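Local structure of arginase (RocF) (4G3H) at residues I2-E7 with R46-K51; K81-I86 with K275-T280; D227-S232 with E268-R273. The protein probably catalyses the manganese-dependent hydrolysis of L-arginine to L-ornithine and urea. All blocks are in the same frame, centred on the assembly; numbering follows the deposited sequence.

Contact 1: residues I2-E7 with R46-K51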
ATOM      1  N   ILE A   2     -12.183  -7.128  -8.052  1.00 22.55           N
ATOM      2  CA  ILE A   2     -11.145  -7.029  -9.075  1.00 23.37           C
ATOM      3  C   ILE A   2      -9.773  -7.279  -8.437  1.00 22.75           C
ATOM      4  O   ILE A   2      -9.427  -6.661  -7.429  1.00 22.57           O
ATOM      5  CB  ILE A   2     -11.092  -5.611  -9.724  1.00 28.94           C
ATOM      6  CG1 ILE A   2     -12.472  -5.200 -10.255  1.00 30.01           C
ATOM      7  CG2 ILE A   2     -10.063  -5.600 -10.853  1.00 27.50           C
ATOM      8  CD1 ILE A   2     -12.987  -6.066 -11.383  1.00 30.73           C
ATOM      9  N   LEU A   3      -8.999  -8.184  -9.021  1.00 19.88           N
ATOM     10  CA  LEU A   3      -7.667  -8.465  -8.514  1.00 19.23           C
ATOM     11  C   LEU A   3      -6.663  -7.833  -9.471  1.00 19.94           C
ATOM     12  O   LEU A   3      -6.594  -8.207 -10.648  1.00 20.37           O
ATOM     13  CB  LEU A   3      -7.417  -9.972  -8.421  1.00 17.51           C
ATOM     14  CG  LEU A   3      -5.971 -10.370  -8.064  1.00 19.59           C
ATOM     15  CD1 LEU A   3      -5.578  -9.827  -6.695  1.00 12.82           C
ATOM     16  CD2 LEU A   3      -5.838 -11.887  -8.086  1.00 19.45           C
ATOM     17  N   VAL A   4      -5.902  -6.866  -8.965  1.00 19.19           N
ATOM     18  CA  VAL A   4      -4.896  -6.175  -9.766  1.00 17.44           C
ATOM     19  C   VAL A   4      -3.515  -6.683  -9.377  1.00 17.54           C
ATOM     20  O   VAL A   4      -3.150  -6.678  -8.201  1.00 18.20           O
ATOM     21  CB  VAL A   4      -4.948  -4.639  -9.546  1.00 15.28           C
ATOM     22  CG1 VAL A   4      -3.919  -3.957 -10.439  1.00 14.21           C
ATOM     23  CG2 VAL A   4      -6.351  -4.104  -9.844  1.00 15.35           C
ATOM     24  N   GLY A   5      -2.757  -7.139 -10.366  1.00 16.09           N
ATOM     25  CA  GLY A   5      -1.421  -7.640 -10.103  1.00 17.00           C
ATOM     26  C   GLY A   5      -0.389  -6.794 -10.830  1.00 18.34           C
ATOM     27  O   GLY A   5      -0.406  -6.708 -12.057  1.00 18.47           O
ATOM     28  N   LEU A   6       0.496  -6.155 -10.074  1.00 18.93           N
ATOM     29  CA  LEU A   6       1.542  -5.317 -10.663  1.00 18.81           C
ATOM     30  C   LEU A   6       2.740  -6.168 -11.078  1.00 19.66           C
ATOM     31  O   LEU A   6       3.104  -7.129 -10.394  1.00 17.51           O
ATOM     32  CB  LEU A   6       2.002  -4.253  -9.663  1.00 16.08           C
ATOM     33  CG  LEU A   6       1.179  -2.973  -9.421  1.00 20.65           C
ATOM     34  CD1 LEU A   6       1.777  -1.822 -10.196  1.00 19.79           C
ATOM     35  CD2 LEU A   6      -0.275  -3.187  -9.799  1.00 16.81           C
ATOM     36  N   GLU A   7       3.347  -5.808 -12.202  1.00 21.07           N
ATOM     37  CA  GLU A   7       4.510  -6.520 -12.707  1.00 21.41           C
ATOM     38  C   GLU A   7       5.387  -5.527 -13.459  1.00 20.50           C
ATOM     39  O   GLU A   7       4.886  -4.718 -14.248  1.00 19.89           O
ATOM     40  CB  GLU A   7       4.073  -7.661 -13.638  1.00 25.53           C
ATOM     41  CG  GLU A   7       5.227  -8.481 -14.198  1.00 28.93           C
ATOM     42  CD  GLU A   7       4.766  -9.623 -15.086  1.00 33.42           C
ATOM     43  OE1 GLU A   7       5.627 -10.244 -15.744  1.00 32.56           O
ATOM     44  OE2 GLU A   7       3.547  -9.903 -15.126  1.00 36.06           O
ATOM     45  N   ARG A  46      -6.495  -8.481 -13.415  1.00 21.41           N
ATOM     46  CA  ARG A  46      -5.789  -7.598 -14.324  1.00 21.76           C
ATOM     47  C   ARG A  46      -4.305  -7.394 -14.017  1.00 21.16           C
ATOM     48  O   ARG A  46      -3.934  -7.074 -12.891  1.00 19.77           O
ATOM     49  CB  ARG A  46      -6.413  -6.201 -14.407  1.00 28.64           C
ATOM     50  CG  ARG A  46      -5.606  -5.497 -15.459  1.00 33.27           C
ATOM     51  CD  ARG A  46      -5.555  -4.041 -15.643  1.00 36.39           C
ATOM     52  NE  ARG A  46      -6.777  -3.359 -16.004  1.00 37.33           N
ATOM     53  CZ  ARG A  46      -6.799  -2.319 -16.830  1.00 36.24           C
ATOM     54  NH1 ARG A  46      -5.675  -1.891 -17.389  1.00 35.38           N
ATOM     55  NH2 ARG A  46      -7.922  -1.648 -17.022  1.00 35.64           N
ATOM     56  N   CYS A  47      -3.464  -7.559 -15.033  1.00 19.03           N
ATOM     57  CA  CYS A  47      -2.034  -7.344 -14.875  1.00 19.36           C
ATOM     58  C   CYS A  47      -1.761  -5.898 -15.253  1.00 18.84           C
ATOM     59  O   CYS A  47      -2.232  -5.426 -16.289  1.00 17.78           O
ATOM     60  CB  CYS A  47      -1.224  -8.261 -15.799  1.00 23.86           C
ATOM     61  SG  CYS A  47       0.581  -8.049 -15.623  1.00 26.62           S
ATOM     62  N   VAL A  48      -1.013  -5.196 -14.404  1.00 17.83           N
ATOM     63  CA  VAL A  48      -0.672  -3.801 -14.650  1.00 17.56           C
ATOM     64  C   VAL A  48       0.845  -3.666 -14.587  1.00 17.69           C
ATOM     65  O   VAL A  48       1.469  -4.067 -13.603  1.00 15.71           O
ATOM     66  CB  VAL A  48      -1.323  -2.867 -13.597  1.00 17.43           C
ATOM     67  CG1 VAL A  48      -0.841  -1.430 -13.796  1.00 16.35           C
ATOM     68  CG2 VAL A  48      -2.837  -2.931 -13.721  1.00 15.11           C
ATOM     69  N   LEU A  49       1.432  -3.122 -15.650  1.00 19.10           N
ATOM     70  CA  LEU A  49       2.874  -2.947 -15.725  1.00 20.08           C
ATOM     71  C   LEU A  49       3.325  -1.652 -15.065  1.00 21.81           C
ATOM     72  O   LEU A  49       2.624  -0.638 -15.101  1.00 19.92           O
ATOM     73  CB  LEU A  49       3.334  -2.965 -17.185  1.00 17.35           C
ATOM     74  CG  LEU A  49       2.960  -4.213 -17.995  1.00 18.25           C
ATOM     75  CD1 LEU A  49       3.570  -4.108 -19.382  1.00 16.09           C
ATOM     76  CD2 LEU A  49       3.456  -5.475 -17.284  1.00 13.92           C
ATOM     77  N   TYR A  50       4.503  -1.692 -14.455  1.00 19.88           N
ATOM     78  CA  TYR A  50       5.042  -0.514 -13.796  1.00 20.44           C
ATOM     79  C   TYR A  50       6.517  -0.341 -14.114  1.00 21.64           C
ATOM     80  O   TYR A  50       7.173  -1.255 -14.613  1.00 19.54           O
ATOM     81  CB  TYR A  50       4.833  -0.608 -12.276  1.00 19.84           C
ATOM     82  CG  TYR A  50       5.687  -1.642 -11.563  1.00 17.70           C
ATOM     83  CD1 TYR A  50       6.966  -1.320 -11.103  1.00 18.45           C
ATOM     84  CD2 TYR A  50       5.214  -2.938 -11.341  1.00 17.14           C
ATOM     85  CE1 TYR A  50       7.759  -2.264 -10.435  1.00 18.76           C
ATOM     86  CE2 TYR A  50       6.002  -3.897 -10.673  1.00 15.46           C
ATOM     87  CZ  TYR A  50       7.269  -3.547 -10.223  1.00 17.98           C
ATOM     88  OH  TYR A  50       8.048  -4.460  -9.542  1.00 19.43           O
ATOM     89  N   LYS A  51       7.024   0.849 -13.823  1.00 23.86           N
ATOM     90  CA  LYS A  51       8.415   1.186 -14.059  1.00 27.61           C
ATOM     91  C   LYS A  51       8.998   1.596 -12.714  1.00 29.81           C
ATOM     92  O   LYS A  51       8.401   2.389 -11.989  1.00 29.63           O
ATOM     93  CB  LYS A  51       8.509   2.351 -15.041  1.00 35.86           C
ATOM     94  CG  LYS A  51       9.887   2.558 -15.625  1.00 40.86           C
ATOM     95  CD  LYS A  51       9.890   3.727 -16.584  1.00 43.60           C
ATOM     96  CE  LYS A  51      11.027   3.608 -17.571  1.00 46.20           C
ATOM     97  NZ  LYS A  51      10.858   2.389 -18.407  1.00 45.17           N
TER
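Two neighbouring parallel strands, 2-7 and 46-50, meet here at one margin of the large sheet, 44-50 being its outermost strand within the chain. Five backbone hydrogen bonds zip them together, alternating from side to side: Leu3, Gly5 and Glu7 face Arg46, Val48 and Tyr50, while the residues between turn their amides the other way. The straightest is Gly5 N to Arg46 O at 2.8 Å, nearly along the C=O axis; at the far end Tyr50 N reaches Glu7 O at 3.1 Å from above the carbonyl plane, where strand 44-50 ends. Their directions differ by 31°, the twist expected of such a sheet.

The face bearing Val4, Leu6 and Val48 is apolar and lies against helix 59-78, where compact branched side chains suit the close packing. With CG1 anti to the backbone N, Val4 crosses obliquely to Val48, CG1 to CG2 at 3.6 Å. Leu6 lies alongside Val48, its CD2 at 4.0 Å from Val48 CB, and sends its other branch, CD1, to Tyr50 CD2 at 3.8 Å. Arg46 starts on this face but leads away to a salt bridge with Glu76. Tyr50 takes the crowded position between backbone N and carbonyl carbon (chi1 71°), which brings its CE2 to 3.3 Å from Glu7 C; its hydroxyl hydrogen-bonds Asp18.

The opposite face, with Gly5, Glu7, Cys47 and Leu49, is more polar and partly open to solvent. Extended Glu7 brings OE2 to 3.5 Å from Cys47 SG, and this carboxylate also makes a long, weak ion pair with Arg25 of helix 16-30. Adjacent parallel strands with a helix over each face are the hallmark of the three-layer alpha/beta fold of arginases.

Contact 2: residues K81-I86 with K275-T280; sequences KEFPLI and KAVEVT
The contact between 81-86 and 275-280 is tight around Ile86 and looser toward Pro84 and Lys275. At the tight end Ile86 is bonded through both its backbone polar atoms: its N gives a nearly linear bond to Val277 O at 2.8 Å, and its O accepts from Val279 N at 2.9 Å. Glu278, running anti from its backbone N, lays CG at 3.6 Å from Ile86 O. Its carboxylate points away to Tyr230 OH and Ser88 OG, which bond this buried, probably charged group; the side chain of Glu278 is about 8 Å from a manganese ion.

Toward the partly exposed end the ladder loosens: Val277 N to Pro84 O is a weak bond of 3.3 Å. Pro84 has no N-H to offer, and its CD rests on Lys275 O at 3.1 Å instead. Phe83 adds apolar contact here: its CG is anti to the backbone N (chi1 -166°), the ring takes Val277 CG2 at its edge, 3.6 Å from CZ, and Pro84 CD lies over one face.

Ile86 and Ala276 pack beneath helices 59-78 and 94-104, Leu85 and Val277 against helix 293-309, with strand 2-8 flanking 84-87.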
ATOM      1  N   LYS A  81     -17.187  -0.189 -10.309  1.00 53.10           N
ATOM      2  CA  LYS A  81     -17.848  -0.252  -9.006  1.00 55.14           C
ATOM      3  C   LYS A  81     -17.287  -1.371  -8.128  1.00 51.81           C
ATOM      4  O   LYS A  81     -17.314  -1.293  -6.902  1.00 51.92           O
ATOM      5  CB  LYS A  81     -19.352  -0.474  -9.196  1.00 94.94           C
ATOM      6  CG  LYS A  81     -19.996   0.423 -10.243  1.00103.38           C
ATOM      7  CD  LYS A  81     -19.864   1.895  -9.892  1.00108.82           C
ATOM      8  CE  LYS A  81     -20.541   2.766 -10.937  1.00111.29           C
ATOM      9  NZ  LYS A  81     -19.979   2.532 -12.296  1.00113.29           N
ATOM     10  N   GLU A  82     -16.773  -2.408  -8.776  1.00 42.64           N
ATOM     11  CA  GLU A  82     -16.226  -3.572  -8.098  1.00 37.55           C
ATOM     12  C   GLU A  82     -15.034  -3.263  -7.183  1.00 33.24           C
ATOM     13  O   GLU A  82     -14.153  -2.483  -7.540  1.00 31.71           O
ATOM     14  CB  GLU A  82     -15.838  -4.605  -9.152  1.00 43.72           C
ATOM     15  CG  GLU A  82     -15.970  -6.033  -8.684  1.00 47.19           C
ATOM     16  CD  GLU A  82     -16.292  -6.972  -9.822  1.00 47.64           C
ATOM     17  OE1 GLU A  82     -16.279  -8.202  -9.606  1.00 48.52           O
ATOM     18  OE2 GLU A  82     -16.569  -6.470 -10.932  1.00 47.68           O
ATOM     19  N   PHE A  83     -15.017  -3.887  -6.004  1.00 28.86           N
ATOM     20  CA  PHE A  83     -13.951  -3.675  -5.027  1.00 25.18           C
ATOM     21  C   PHE A  83     -12.610  -4.177  -5.554  1.00 23.58           C
ATOM     22  O   PHE A  83     -12.502  -5.305  -6.038  1.00 22.06           O
ATOM     23  CB  PHE A  83     -14.272  -4.390  -3.715  1.00 24.11           C
ATOM     24  CG  PHE A  83     -13.401  -3.958  -2.576  1.00 23.20           C
ATOM     25  CD1 PHE A  83     -13.750  -2.861  -1.797  1.00 23.23           C
ATOM     26  CD2 PHE A  83     -12.197  -4.605  -2.319  1.00 22.91           C
ATOM     27  CE1 PHE A  83     -12.908  -2.411  -0.777  1.00 23.21           C
ATOM     28  CE2 PHE A  83     -11.348  -4.161  -1.305  1.00 20.17           C
ATOM     29  CZ  PHE A  83     -11.704  -3.065  -0.536  1.00 21.04           C
ATOM     30  N   PRO A  84     -11.563  -3.345  -5.462  1.00 21.82           N
ATOM     31  CA  PRO A  84     -10.256  -3.775  -5.956  1.00 21.15           C
ATOM     32  C   PRO A  84      -9.247  -4.239  -4.904  1.00 21.20           C
ATOM     33  O   PRO A  84      -9.006  -3.559  -3.899  1.00 21.21           O
ATOM     34  CB  PRO A  84      -9.767  -2.537  -6.686  1.00 22.77           C
ATOM     35  CG  PRO A  84     -10.197  -1.446  -5.725  1.00 23.11           C
ATOM     36  CD  PRO A  84     -11.599  -1.879  -5.291  1.00 22.76           C
ATOM     37  N   LEU A  85      -8.665  -5.408  -5.138  1.00 20.01           N
ATOM     38  CA  LEU A  85      -7.627  -5.932  -4.258  1.00 18.45           C
ATOM     39  C   LEU A  85      -6.365  -5.749  -5.095  1.00 17.26           C
ATOM     40  O   LEU A  85      -6.230  -6.339  -6.167  1.00 17.53           O
ATOM     41  CB  LEU A  85      -7.856  -7.410  -3.945  1.00 14.79           C
ATOM     42  CG  LEU A  85      -6.700  -8.051  -3.172  1.00 13.27           C
ATOM     43  CD1 LEU A  85      -6.389  -7.250  -1.919  1.00 13.87           C
ATOM     44  CD2 LEU A  85      -7.062  -9.477  -2.826  1.00 14.32           C
ATOM     45  N   ILE A  86      -5.443  -4.929  -4.607  1.00 16.07           N
ATOM     46  CA  ILE A  86      -4.231  -4.625  -5.355  1.00 16.01           C
ATOM     47  C   ILE A  86      -2.916  -5.177  -4.799  1.00 17.28           C
ATOM     48  O   ILE A  86      -2.479  -4.791  -3.717  1.00 17.58           O
ATOM     49  CB  ILE A  86      -4.078  -3.093  -5.495  1.00 22.04           C
ATOM     50  CG1 ILE A  86      -5.375  -2.498  -6.046  1.00 22.36           C
ATOM     51  CG2 ILE A  86      -2.905  -2.763  -6.410  1.00 22.29           C
ATOM     52  CD1 ILE A  86      -5.521  -1.032  -5.772  1.00 24.61           C
ATOM     53  N   LYS A 275     -12.585   1.827   0.021  1.00 29.27           N
ATOM     54  CA  LYS A 275     -12.770   1.626  -1.415  1.00 29.28           C
ATOM     55  C   LYS A 275     -11.654   0.833  -2.091  1.00 28.20           C
ATOM     56  O   LYS A 275     -11.755   0.498  -3.270  1.00 29.46           O
ATOM     57  CB  LYS A 275     -12.948   2.978  -2.125  1.00 29.48           C
ATOM     58  CG  LYS A 275     -14.127   3.786  -1.601  1.00 31.61           C
ATOM     59  CD  LYS A 275     -15.405   2.967  -1.669  1.00 35.62           C
ATOM     60  CE  LYS A 275     -16.544   3.638  -0.922  1.00 39.39           C
ATOM     61  NZ  LYS A 275     -17.767   2.783  -0.889  1.00 39.57           N
ATOM     62  N   ALA A 276     -10.586   0.538  -1.360  1.00 23.28           N
ATOM     63  CA  ALA A 276      -9.500  -0.242  -1.939  1.00 22.57           C
ATOM     64  C   ALA A 276      -8.535  -0.771  -0.900  1.00 21.83           C
ATOM     65  O   ALA A 276      -8.346  -0.164   0.159  1.00 20.70           O
ATOM     66  CB  ALA A 276      -8.734   0.588  -2.979  1.00 15.99           C
ATOM     67  N   VAL A 277      -7.938  -1.920  -1.204  1.00 20.61           N
ATOM     68  CA  VAL A 277      -6.946  -2.517  -0.330  1.00 18.62           C
ATOM     69  C   VAL A 277      -5.736  -2.938  -1.153  1.00 19.94           C
ATOM     70  O   VAL A 277      -5.862  -3.600  -2.194  1.00 18.96           O
ATOM     71  CB  VAL A 277      -7.479  -3.741   0.426  1.00 18.46           C
ATOM     72  CG1 VAL A 277      -6.362  -4.329   1.270  1.00 15.88           C
ATOM     73  CG2 VAL A 277      -8.662  -3.341   1.323  1.00 18.32           C
ATOM     74  N   GLU A 278      -4.566  -2.532  -0.677  1.00 17.07           N
ATOM     75  CA  GLU A 278      -3.301  -2.838  -1.317  1.00 17.82           C
ATOM     76  C   GLU A 278      -2.461  -3.679  -0.351  1.00 19.37           C
ATOM     77  O   GLU A 278      -2.289  -3.301   0.814  1.00 19.33           O
ATOM     78  CB  GLU A 278      -2.559  -1.531  -1.629  1.00 19.88           C
ATOM     79  CG  GLU A 278      -1.191  -1.694  -2.282  1.00 22.02           C
ATOM     80  CD  GLU A 278      -0.299  -0.472  -2.086  1.00 26.32           C
ATOM     81  OE1 GLU A 278      -0.823   0.619  -1.775  1.00 28.37           O
ATOM     82  OE2 GLU A 278       0.931  -0.598  -2.251  1.00 27.13           O
ATOM     83  N   VAL A 279      -1.962  -4.821  -0.817  1.00 18.96           N
ATOM     84  CA  VAL A 279      -1.105  -5.671   0.017  1.00 19.33           C
ATOM     85  C   VAL A 279       0.183  -5.756  -0.776  1.00 18.90           C
ATOM     86  O   VAL A 279       0.174  -6.099  -1.956  1.00 20.62           O
ATOM     87  CB  VAL A 279      -1.709  -7.079   0.253  1.00 16.74           C
ATOM     88  CG1 VAL A 279      -0.770  -7.901   1.138  1.00 15.56           C
ATOM     89  CG2 VAL A 279      -3.065  -6.958   0.933  1.00 11.41           C
ATOM     90  N   THR A 280       1.297  -5.441  -0.132  1.00 20.58           N
ATOM     91  CA  THR A 280       2.562  -5.383  -0.846  1.00 20.17           C
ATOM     92  C   THR A 280       3.769  -5.922  -0.085  1.00 20.37           C
ATOM     93  O   THR A 280       3.685  -6.267   1.091  1.00 19.42           O
ATOM     94  CB  THR A 280       2.836  -3.909  -1.223  1.00 20.77           C
ATOM     95  OG1 THR A 280       3.897  -3.825  -2.179  1.00 20.09           O
ATOM     96  CG2 THR A 280       3.216  -3.119   0.033  1.00 17.81           C
TER

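Contact 3: residues D227-S232 with E268-R273; sequences DIIYLS and ESFKDR
Between these segments the best-held polar atom is Arg273 O, gripped by two donors of unequal strength: a hydrogen bond from Ile229 N at 2.7 Å and a CA-H...O contact from Ile228 CA at 3.3 Å. The bond joins two parts of a beta-alpha-beta unit, in which strand 228-234 leads through helix 256-269 to strand 274-280, its neighbour in the sheet. The amide stands 44° out of the carbonyl plane. Arg273 itself lies in the turn just before strand 274-280.

That turn begins at Phe270, the first residue after the helix to leave helical backbone angles. A weak bond of 3.2 Å from Arg273 N to Phe270 O draws it together. On its outer side Lys271 NZ makes a salt bridge, with a weak hydrogen bond, to Glu268 OE1 and also bonds Leu267 O, both long chains suiting a place nearer solvent.

Arg273 uses both its chain and its charge. Its methylenes run past Asp227 O, CG at 3.4 Å, just before the strand, and CB approaches Ile229 CG1. A bend at chi3 (-68°) then carries the guanidinium to where NH1 hydrogen-bonds the carbonyl oxygens of Leu223 and Val226; these lie at and just beyond the end of helix 212-223, whose dipole would be expected to stabilise the cation. NH2 sits in plane at the edge of the Phe270 ring.

Ile229 fits the remaining angle between ring and guanidinium. With CG1 anti to its carbonyl carbon (chi1 -57°), its slender tip projects toward the turn and crosses Phe270 at about a right angle, CD1 to CD1 at 3.4 Å. The same methyl, Ile229 CD1, stands 4.1 Å above one face of the Arg273 guanidinium plane, offset toward the rim.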
ATOM      1  N   ASP A 227     -14.357  10.966   3.357  1.00 29.49           N
ATOM      2  CA  ASP A 227     -15.439  10.358   2.587  1.00 30.05           C
ATOM      3  C   ASP A 227     -15.126   8.931   2.170  1.00 29.16           C
ATOM      4  O   ASP A 227     -16.022   8.094   2.094  1.00 29.00           O
ATOM      5  CB  ASP A 227     -15.727  11.181   1.328  1.00 35.59           C
ATOM      6  CG  ASP A 227     -16.133  12.603   1.642  1.00 38.62           C
ATOM      7  OD1 ASP A 227     -17.132  12.779   2.375  1.00 42.34           O
ATOM      8  OD2 ASP A 227     -15.454  13.536   1.155  1.00 36.75           O
ATOM      9  N   ILE A 228     -13.861   8.664   1.864  1.00 27.28           N
ATOM     10  CA  ILE A 228     -13.461   7.326   1.457  1.00 27.40           C
ATOM     11  C   ILE A 228     -12.085   6.987   2.004  1.00 26.15           C
ATOM     12  O   ILE A 228     -11.266   7.868   2.261  1.00 24.37           O
ATOM     13  CB  ILE A 228     -13.459   7.160  -0.076  1.00 28.84           C
ATOM     14  CG1 ILE A 228     -12.498   8.158  -0.704  1.00 28.21           C
ATOM     15  CG2 ILE A 228     -14.872   7.323  -0.622  1.00 25.35           C
ATOM     16  CD1 ILE A 228     -12.355   7.974  -2.188  1.00 32.71           C
ATOM     17  N   ILE A 229     -11.837   5.695   2.163  1.00 27.87           N
ATOM     18  CA  ILE A 229     -10.596   5.229   2.738  1.00 26.97           C
ATOM     19  C   ILE A 229      -9.831   4.260   1.845  1.00 27.61           C
ATOM     20  O   ILE A 229     -10.422   3.444   1.130  1.00 28.59           O
ATOM     21  CB  ILE A 229     -10.893   4.566   4.097  1.00 20.24           C
ATOM     22  CG1 ILE A 229     -11.615   5.571   5.001  1.00 18.25           C
ATOM     23  CG2 ILE A 229      -9.610   4.085   4.754  1.00 19.12           C
ATOM     24  CD1 ILE A 229     -12.050   4.999   6.342  1.00 14.04           C
ATOM     25  N   TYR A 230      -8.507   4.379   1.892  1.00 22.50           N
ATOM     26  CA  TYR A 230      -7.596   3.530   1.135  1.00 21.52           C
ATOM     27  C   TYR A 230      -6.721   2.797   2.159  1.00 20.04           C
ATOM     28  O   TYR A 230      -6.086   3.437   3.004  1.00 18.33           O
ATOM     29  CB  TYR A 230      -6.714   4.399   0.225  1.00 23.43           C
ATOM     30  CG  TYR A 230      -5.704   3.640  -0.615  1.00 23.54           C
ATOM     31  CD1 TYR A 230      -6.030   3.172  -1.893  1.00 24.88           C
ATOM     32  CD2 TYR A 230      -4.416   3.389  -0.131  1.00 24.07           C
ATOM     33  CE1 TYR A 230      -5.091   2.472  -2.670  1.00 25.08           C
ATOM     34  CE2 TYR A 230      -3.474   2.690  -0.895  1.00 25.57           C
ATOM     35  CZ  TYR A 230      -3.817   2.234  -2.161  1.00 26.76           C
ATOM     36  OH  TYR A 230      -2.884   1.542  -2.902  1.00 25.56           O
ATOM     37  N   LEU A 231      -6.704   1.467   2.110  1.00 23.40           N
ATOM     38  CA  LEU A 231      -5.865   0.706   3.040  1.00 23.36           C
ATOM     39  C   LEU A 231      -4.646   0.129   2.322  1.00 22.96           C
ATOM     40  O   LEU A 231      -4.769  -0.578   1.316  1.00 22.14           O
ATOM     41  CB  LEU A 231      -6.645  -0.434   3.713  1.00 12.98           C
ATOM     42  CG  LEU A 231      -5.840  -1.070   4.865  1.00 15.45           C
ATOM     43  CD1 LEU A 231      -6.775  -1.546   5.964  1.00 12.79           C
ATOM     44  CD2 LEU A 231      -4.969  -2.219   4.347  1.00 12.06           C
ATOM     45  N   SER A 232      -3.467   0.443   2.846  1.00 19.59           N
ATOM     46  CA  SER A 232      -2.228  -0.047   2.263  1.00 20.26           C
ATOM     47  C   SER A 232      -1.493  -0.890   3.296  1.00 18.85           C
ATOM     48  O   SER A 232      -1.075  -0.386   4.337  1.00 20.51           O
ATOM     49  CB  SER A 232      -1.353   1.124   1.816  1.00 19.37           C
ATOM     50  OG  SER A 232      -0.274   0.666   1.028  1.00 20.23           O
ATOM     51  N   GLU A 268     -13.850  -4.165   9.376  1.00 22.56           N
ATOM     52  CA  GLU A 268     -15.226  -4.110   9.838  1.00 26.00           C
ATOM     53  C   GLU A 268     -15.598  -2.684  10.260  1.00 24.62           C
ATOM     54  O   GLU A 268     -16.693  -2.210   9.964  1.00 24.36           O
ATOM     55  CB  GLU A 268     -15.417  -5.075  11.008  1.00 55.23           C
ATOM     56  CG  GLU A 268     -16.858  -5.479  11.259  1.00 62.41           C
ATOM     57  CD  GLU A 268     -17.487  -6.167  10.063  1.00 65.48           C
ATOM     58  OE1 GLU A 268     -16.855  -7.091   9.503  1.00 67.58           O
ATOM     59  OE2 GLU A 268     -18.617  -5.788   9.689  1.00 67.00           O
ATOM     60  N   SER A 269     -14.682  -2.000  10.936  1.00 25.06           N
ATOM     61  CA  SER A 269     -14.937  -0.639  11.394  1.00 25.08           C
ATOM     62  C   SER A 269     -15.072   0.378  10.268  1.00 25.81           C
ATOM     63  O   SER A 269     -15.747   1.391  10.431  1.00 26.15           O
ATOM     64  CB  SER A 269     -13.826  -0.181  12.334  1.00 30.30           C
ATOM     65  OG  SER A 269     -13.730  -1.034  13.457  1.00 33.25           O
ATOM     66  N   PHE A 270     -14.431   0.120   9.131  1.00 26.77           N
ATOM     67  CA  PHE A 270     -14.490   1.053   8.008  1.00 27.06           C
ATOM     68  C   PHE A 270     -15.051   0.427   6.738  1.00 28.98           C
ATOM     69  O   PHE A 270     -14.833   0.935   5.643  1.00 28.43           O
ATOM     70  CB  PHE A 270     -13.093   1.619   7.732  1.00 23.82           C
ATOM     71  CG  PHE A 270     -12.514   2.389   8.890  1.00 21.30           C
ATOM     72  CD1 PHE A 270     -13.068   3.609   9.277  1.00 20.19           C
ATOM     73  CD2 PHE A 270     -11.448   1.867   9.623  1.00 20.46           C
ATOM     74  CE1 PHE A 270     -12.577   4.298  10.380  1.00 22.17           C
ATOM     75  CE2 PHE A 270     -10.944   2.542  10.729  1.00 20.53           C
ATOM     76  CZ  PHE A 270     -11.512   3.766  11.112  1.00 24.33           C
ATOM     77  N   LYS A 271     -15.792  -0.664   6.893  1.00 31.46           N
ATOM     78  CA  LYS A 271     -16.381  -1.380   5.763  1.00 35.52           C
ATOM     79  C   LYS A 271     -17.073  -0.484   4.726  1.00 35.33           C
ATOM     80  O   LYS A 271     -16.904  -0.677   3.522  1.00 35.81           O
ATOM     81  CB  LYS A 271     -17.381  -2.421   6.276  1.00 56.74           C
ATOM     82  CG  LYS A 271     -18.019  -3.266   5.184  1.00 63.94           C
ATOM     83  CD  LYS A 271     -17.067  -4.324   4.640  1.00 66.34           C
ATOM     84  CE  LYS A 271     -17.047  -5.570   5.518  1.00 68.49           C
ATOM     85  NZ  LYS A 271     -16.589  -5.311   6.910  1.00 70.16           N
ATOM     86  N   ASP A 272     -17.842   0.492   5.196  1.00 32.92           N
ATOM     87  CA  ASP A 272     -18.585   1.392   4.314  1.00 33.66           C
ATOM     88  C   ASP A 272     -17.772   2.364   3.469  1.00 31.46           C
ATOM     89  O   ASP A 272     -18.112   2.613   2.313  1.00 31.79           O
ATOM     90  CB  ASP A 272     -19.607   2.189   5.125  1.00 99.94           C
ATOM     91  CG  ASP A 272     -20.892   1.422   5.355  1.00107.29           C
ATOM     92  OD1 ASP A 272     -20.830   0.300   5.897  1.00111.79           O
ATOM     93  OD2 ASP A 272     -21.967   1.945   4.993  1.00112.92           O
ATOM     94  N   ARG A 273     -16.706   2.920   4.031  1.00 26.18           N
ATOM     95  CA  ARG A 273     -15.907   3.887   3.286  1.00 23.70           C
ATOM     96  C   ARG A 273     -14.625   3.341   2.649  1.00 22.38           C
ATOM     97  O   ARG A 273     -13.962   4.050   1.893  1.00 20.26           O
ATOM     98  CB  ARG A 273     -15.575   5.080   4.187  1.00 31.80           C
ATOM     99  CG  ARG A 273     -16.793   5.908   4.597  1.00 30.62           C
ATOM    100  CD  ARG A 273     -16.408   7.026   5.564  1.00 30.95           C
ATOM    101  NE  ARG A 273     -15.992   6.499   6.865  1.00 29.56           N
ATOM    102  CZ  ARG A 273     -15.459   7.232   7.840  1.00 29.16           C
ATOM    103  NH1 ARG A 273     -15.267   8.536   7.676  1.00 28.76           N
ATOM    104  NH2 ARG A 273     -15.116   6.658   8.984  1.00 27.38           N
TER

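All three contacts belong to one parallel sheet. Contacts 1 and 2 are ladders of parallel strands and share a seam, for strand 2-8 bonds to 84-87, Ile2 N to Phe83 O and Ile2 O to Leu85 N each at 2.7 Å. Contact 3 adjoins contact 2 on its other side, through Glu278 N to Leu231 O at 2.8 Å, and joins a strand to the turn after a helix with a single backbone bond. Contact 2 lies deepest, mostly apolar, with one buried carboxylate near the metals. Contacts 1 and 3 lie farther from the chain centre, about 22 Å apart between centres, and bring charged side chains to their margins.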